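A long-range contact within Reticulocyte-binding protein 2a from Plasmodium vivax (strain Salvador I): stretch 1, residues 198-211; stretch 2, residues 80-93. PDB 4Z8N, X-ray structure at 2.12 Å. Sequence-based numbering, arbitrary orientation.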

# COMPACT_ATOMS: atom_id res chain seq x y z
N ASN A 198 -1.93 6.46 -33.76
CA ASN A 198 -2.30 7.82 -33.41
C ASN A 198 -2.28 7.99 -31.89
O ASN A 198 -2.08 7.03 -31.16
CB ASN A 198 -3.67 8.19 -33.98
CG ASN A 198 -4.75 7.18 -33.60
OD1 ASN A 198 -5.22 7.16 -32.47
ND2 ASN A 198 -5.15 6.36 -34.57
N VAL A 199 -2.51 9.22 -31.42
CA VAL A 199 -2.42 9.51 -29.99
C VAL A 199 -3.52 8.82 -29.18
O VAL A 199 -3.32 8.48 -28.02
CB VAL A 199 -2.45 11.03 -29.71
CG1 VAL A 199 -1.17 11.68 -30.21
CG2 VAL A 199 -3.68 11.67 -30.34
N THR A 200 -4.68 8.62 -29.80
CA THR A 200 -5.78 7.92 -29.13
C THR A 200 -5.39 6.46 -28.86
O THR A 200 -5.62 5.94 -27.77
CB THR A 200 -7.08 7.96 -29.96
OG1 THR A 200 -7.51 9.32 -30.10
CG2 THR A 200 -8.18 7.15 -29.28
N ILE A 201 -4.80 5.82 -29.86
CA ILE A 201 -4.30 4.46 -29.70
C ILE A 201 -3.21 4.41 -28.63
O ILE A 201 -3.21 3.53 -27.77
CB ILE A 201 -3.75 3.90 -31.03
CG1 ILE A 201 -4.90 3.63 -32.01
CG2 ILE A 201 -2.95 2.62 -30.80
CD1 ILE A 201 -4.45 3.10 -33.36
N SER A 202 -2.29 5.37 -28.69
CA SER A 202 -1.20 5.45 -27.73
C SER A 202 -1.73 5.65 -26.31
O SER A 202 -1.20 5.07 -25.36
CB SER A 202 -0.24 6.58 -28.10
OG SER A 202 0.31 6.37 -29.39
N ALA A 203 -2.77 6.46 -26.17
CA ALA A 203 -3.37 6.73 -24.87
C ALA A 203 -4.04 5.50 -24.25
O ALA A 203 -3.95 5.26 -23.05
CB ALA A 203 -4.37 7.88 -24.98
N ILE A 204 -4.72 4.72 -25.09
CA ILE A 204 -5.41 3.50 -24.69
C ILE A 204 -4.41 2.50 -24.13
O ILE A 204 -4.56 1.95 -23.03
CB ILE A 204 -6.15 2.89 -25.90
CG1 ILE A 204 -7.35 3.74 -26.27
CG2 ILE A 204 -6.59 1.47 -25.63
CD1 ILE A 204 -8.10 3.23 -27.47
N ASN A 205 -3.40 2.25 -24.95
CA ASN A 205 -2.16 1.58 -24.62
C ASN A 205 -1.48 2.01 -23.32
O ASN A 205 -1.10 1.16 -22.54
CB ASN A 205 -1.28 1.83 -25.82
CG ASN A 205 -1.40 0.75 -26.85
OD1 ASN A 205 -0.62 -0.19 -26.79
ND2 ASN A 205 -2.58 0.68 -27.55
N PHE A 206 -1.35 3.31 -23.07
CA PHE A 206 -0.81 3.80 -21.80
C PHE A 206 -1.74 3.58 -20.60
O PHE A 206 -1.31 3.16 -19.51
CB PHE A 206 -0.48 5.28 -21.92
CG PHE A 206 -0.14 5.94 -20.61
CD1 PHE A 206 1.09 5.73 -20.02
CD2 PHE A 206 -1.05 6.78 -19.99
CE1 PHE A 206 1.41 6.34 -18.83
CE2 PHE A 206 -0.73 7.40 -18.80
CZ PHE A 206 0.50 7.17 -18.22
N LEU A 207 -3.02 3.89 -20.79
CA LEU A 207 -4.04 3.77 -19.75
C LEU A 207 -4.29 2.31 -19.34
O LEU A 207 -4.35 2.01 -18.15
CB LEU A 207 -5.34 4.41 -20.21
CG LEU A 207 -6.42 4.57 -19.14
CD1 LEU A 207 -5.84 5.16 -17.87
CD2 LEU A 207 -7.51 5.46 -19.68
N GLN A 208 -4.26 1.40 -20.30
CA GLN A 208 -4.31 -0.04 -20.05
C GLN A 208 -3.12 -0.48 -19.23
O GLN A 208 -3.26 -1.28 -18.35
CB GLN A 208 -4.37 -0.88 -21.33
CG GLN A 208 -5.70 -0.94 -22.01
CD GLN A 208 -5.68 -1.58 -23.38
OE1 GLN A 208 -6.69 -1.78 -23.97
NE2 GLN A 208 -4.52 -1.87 -23.88
N GLU A 209 -1.95 0.03 -19.55
CA GLU A 209 -0.76 -0.41 -18.81
C GLU A 209 -0.75 0.08 -17.36
O GLU A 209 -0.39 -0.67 -16.45
CB GLU A 209 0.52 0.05 -19.50
CG GLU A 209 1.81 -0.59 -18.95
CD GLU A 209 2.97 -0.49 -19.92
OE1 GLU A 209 2.72 -0.08 -21.07
OE2 GLU A 209 4.12 -0.82 -19.54
N GLU A 210 -1.13 1.34 -17.13
CA GLU A 210 -1.11 1.86 -15.78
C GLU A 210 -2.26 1.28 -14.96
O GLU A 210 -2.17 1.18 -13.74
CB GLU A 210 -1.13 3.40 -15.77
CG GLU A 210 -2.39 4.06 -16.31
CD GLU A 210 -2.33 5.58 -16.20
OE1 GLU A 210 -1.60 6.10 -15.32
OE2 GLU A 210 -3.01 6.27 -16.99
N MET A 211 -3.34 0.86 -15.62
CA MET A 211 -4.41 0.18 -14.91
C MET A 211 -3.96 -1.21 -14.46
O MET A 211 -4.30 -1.65 -13.36
CB MET A 211 -5.67 0.07 -15.77
CG MET A 211 -6.46 1.37 -15.83
SD MET A 211 -8.01 1.24 -16.73
CE MET A 211 -9.00 0.28 -15.58
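Stretch 2 (80-93) TIFVLEYPENHNIN

Stretch 2 packs against one side of the helix of stretch 1 as a helix end followed by a turn, in a small, largely apolar contact that carries one hydrogen bond and one close pair of carboxylates. Stretch 1 is helical from V199 onward, with N198 at its N-cap: the side-chain oxygen N198 OD1 accepts from I201 N at 3.0 Å, satisfying an amide that has no earlier turn to bond to. Stretch 2 enters as the last part of a helix, 80-85, whose axis comes within 9.8 Å of that of helix 199-211. Their N-to-C directions differ by 126°, so the two run in broadly opposing senses but cross obliquely. The chain leaves helical geometry at Y86, passes through a weakly bonded helical segment at about 87-90, and turns out of it at N91, whose positive phi belongs to a Schellman motif. As stretch 2 advances, its partners therefore move back along stretch 1, from F206 and E210 toward V199.

The closest pair of CA atoms across the stretches is that of A203 and E85, 5.8 Å apart. Alanine suits this place because its side chain is a single methyl: A203 CB lies 3.7 Å from L84 O and 3.9 Å from P87 CG, filling the space between the backbones without holding them apart. One turn further along, F206 points toward stretch 2 and spreads its flat ring across the end of helix 80-85. L84 CB sits over one face of this ring, 4.0 Å from the F206 centroid and 22° off the ring normal, a CH-pi contact. Near the plane of the ring, at its edge, I81 CG2 is 4.3 Å and E85 CG 4.0 Å from F206 CE2; even the glutamate presents an aliphatic carbon here.

Beyond that carbon, the side chain of E85 reaches E210, with E85 OE2 only 2.7 Å from E210 OE2. Two carboxylates this close would repel if both were charged, so one of them probably holds a proton. Both residues are buried, a setting that favours the neutral form of an acid.

Toward the start of helix 199-211 the partners are P87 and its successors. V199 and P87 point their side chains at each other, with V199 CB 3.8 Å from P87 CB, and the compact proline ring also approaches the backbone, P87 CG lying 3.7 Å from V199 O. Branching at CB lets valine cover a broad patch despite its short side chain: V199 CG2 is 4.3 Å from E88 CG, while V199 CG1 lies 3.4 Å from I92 O and 3.6 Å from N93 C. Next to this patch, T200 OG1 donates a hydrogen bond of 2.6 Å to E88 OE2. The long side chain of E88 brings its carboxylate to the threonine hydroxyl although its CA-to-CB bond points sideways, adding a directional link to the packing around V199.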

# COMPACT_ATOMS: atom_id res chain seq x y z
N THR A 80 2.65 15.08 -16.41
CA THR A 80 2.99 14.26 -17.56
C THR A 80 1.89 13.23 -17.83
O THR A 80 1.48 13.03 -18.98
CB THR A 80 4.33 13.53 -17.37
OG1 THR A 80 5.37 14.49 -17.17
CG2 THR A 80 4.66 12.68 -18.59
N ILE A 81 1.41 12.59 -16.77
CA ILE A 81 0.33 11.62 -16.87
C ILE A 81 -0.94 12.26 -17.44
O ILE A 81 -1.64 11.65 -18.26
CB ILE A 81 0.02 10.99 -15.49
CG1 ILE A 81 1.21 10.14 -15.04
CG2 ILE A 81 -1.25 10.15 -15.54
CD1 ILE A 81 1.04 9.54 -13.66
N PHE A 82 -1.22 13.48 -17.02
CA PHE A 82 -2.39 14.23 -17.50
C PHE A 82 -2.31 14.42 -19.02
O PHE A 82 -3.32 14.28 -19.72
CB PHE A 82 -2.49 15.58 -16.79
CG PHE A 82 -3.70 16.39 -17.17
CD1 PHE A 82 -4.96 15.80 -17.23
CD2 PHE A 82 -3.59 17.74 -17.46
CE1 PHE A 82 -6.07 16.54 -17.57
CE2 PHE A 82 -4.71 18.49 -17.81
CZ PHE A 82 -5.95 17.89 -17.86
N VAL A 83 -1.12 14.74 -19.52
CA VAL A 83 -0.91 14.88 -20.96
C VAL A 83 -1.12 13.55 -21.69
O VAL A 83 -1.74 13.50 -22.75
CB VAL A 83 0.50 15.41 -21.29
CG1 VAL A 83 0.68 15.56 -22.79
CG2 VAL A 83 0.75 16.74 -20.59
N LEU A 84 -0.60 12.48 -21.10
CA LEU A 84 -0.66 11.16 -21.71
C LEU A 84 -2.07 10.56 -21.68
O LEU A 84 -2.39 9.68 -22.48
CB LEU A 84 0.32 10.21 -21.01
CG LEU A 84 1.80 10.56 -21.13
CD1 LEU A 84 2.63 9.66 -20.22
CD2 LEU A 84 2.27 10.43 -22.58
N GLU A 85 -2.90 11.02 -20.75
CA GLU A 85 -4.26 10.51 -20.62
C GLU A 85 -5.24 11.30 -21.47
O GLU A 85 -6.28 10.78 -21.88
CB GLU A 85 -4.71 10.54 -19.16
CG GLU A 85 -4.06 9.48 -18.29
CD GLU A 85 -4.60 9.48 -16.87
OE1 GLU A 85 -5.28 10.46 -16.49
OE2 GLU A 85 -4.35 8.51 -16.14
N TYR A 86 -4.90 12.56 -21.73
CA TYR A 86 -5.75 13.42 -22.54
C TYR A 86 -4.97 14.10 -23.66
O TYR A 86 -4.85 15.32 -23.68
CB TYR A 86 -6.44 14.47 -21.66
CG TYR A 86 -7.32 13.87 -20.58
CD1 TYR A 86 -6.80 13.52 -19.35
CD2 TYR A 86 -8.67 13.65 -20.81
CE1 TYR A 86 -7.60 12.97 -18.36
CE2 TYR A 86 -9.48 13.10 -19.83
CZ TYR A 86 -8.94 12.77 -18.61
OH TYR A 86 -9.75 12.22 -17.64
N PRO A 87 -4.42 13.30 -24.60
CA PRO A 87 -3.57 13.87 -25.65
C PRO A 87 -4.34 14.72 -26.66
O PRO A 87 -3.81 15.71 -27.15
CB PRO A 87 -2.98 12.64 -26.33
CG PRO A 87 -3.99 11.56 -26.11
CD PRO A 87 -4.58 11.84 -24.75
N GLU A 88 -5.58 14.32 -26.96
CA GLU A 88 -6.39 15.03 -27.94
C GLU A 88 -6.72 16.43 -27.45
O GLU A 88 -6.64 17.40 -28.21
CB GLU A 88 -7.67 14.25 -28.25
CG GLU A 88 -7.45 12.81 -28.70
CD GLU A 88 -7.55 11.81 -27.56
OE1 GLU A 88 -7.40 12.21 -26.38
OE2 GLU A 88 -7.79 10.61 -27.83
N ASN A 89 -7.10 16.54 -26.18
CA ASN A 89 -7.43 17.84 -25.61
C ASN A 89 -6.19 18.72 -25.43
O ASN A 89 -6.29 19.94 -25.41
CB ASN A 89 -8.16 17.67 -24.28
CG ASN A 89 -9.59 17.20 -24.46
OD1 ASN A 89 -10.45 17.95 -24.93
ND2 ASN A 89 -9.85 15.96 -24.10
N HIS A 90 -5.03 18.09 -25.31
CA HIS A 90 -3.77 18.82 -25.23
C HIS A 90 -3.28 19.21 -26.62
O HIS A 90 -2.39 20.06 -26.75
CB HIS A 90 -2.70 17.98 -24.51
CG HIS A 90 -2.75 18.06 -23.02
ND1 HIS A 90 -3.48 17.18 -22.25
CD2 HIS A 90 -2.17 18.93 -22.15
CE1 HIS A 90 -3.34 17.49 -20.97
NE2 HIS A 90 -2.55 18.55 -20.89
N ASN A 91 -3.87 18.59 -27.64
CA ASN A 91 -3.49 18.81 -29.03
C ASN A 91 -2.02 18.46 -29.26
O ASN A 91 -1.30 19.15 -29.99
CB ASN A 91 -3.77 20.25 -29.46
CG ASN A 91 -3.73 20.44 -30.96
OD1 ASN A 91 -4.20 19.59 -31.72
ND2 ASN A 91 -3.16 21.55 -31.41
N ILE A 92 -1.58 17.38 -28.63
CA ILE A 92 -0.21 16.92 -28.78
C ILE A 92 -0.15 15.84 -29.87
O ILE A 92 -1.08 15.04 -30.00
CB ILE A 92 0.36 16.39 -27.44
CG1 ILE A 92 1.85 16.07 -27.56
CG2 ILE A 92 -0.42 15.17 -26.96
CD1 ILE A 92 2.45 15.50 -26.28
N ASN A 93 0.91 15.85 -30.67
CA ASN A 93 1.02 14.88 -31.76
C ASN A 93 1.68 13.58 -31.29
O ASN A 93 2.10 13.46 -30.14
CB ASN A 93 1.78 15.48 -32.95
CG ASN A 93 3.19 15.95 -32.60
OD1 ASN A 93 3.91 15.31 -31.83
ND2 ASN A 93 3.60 17.07 -33.18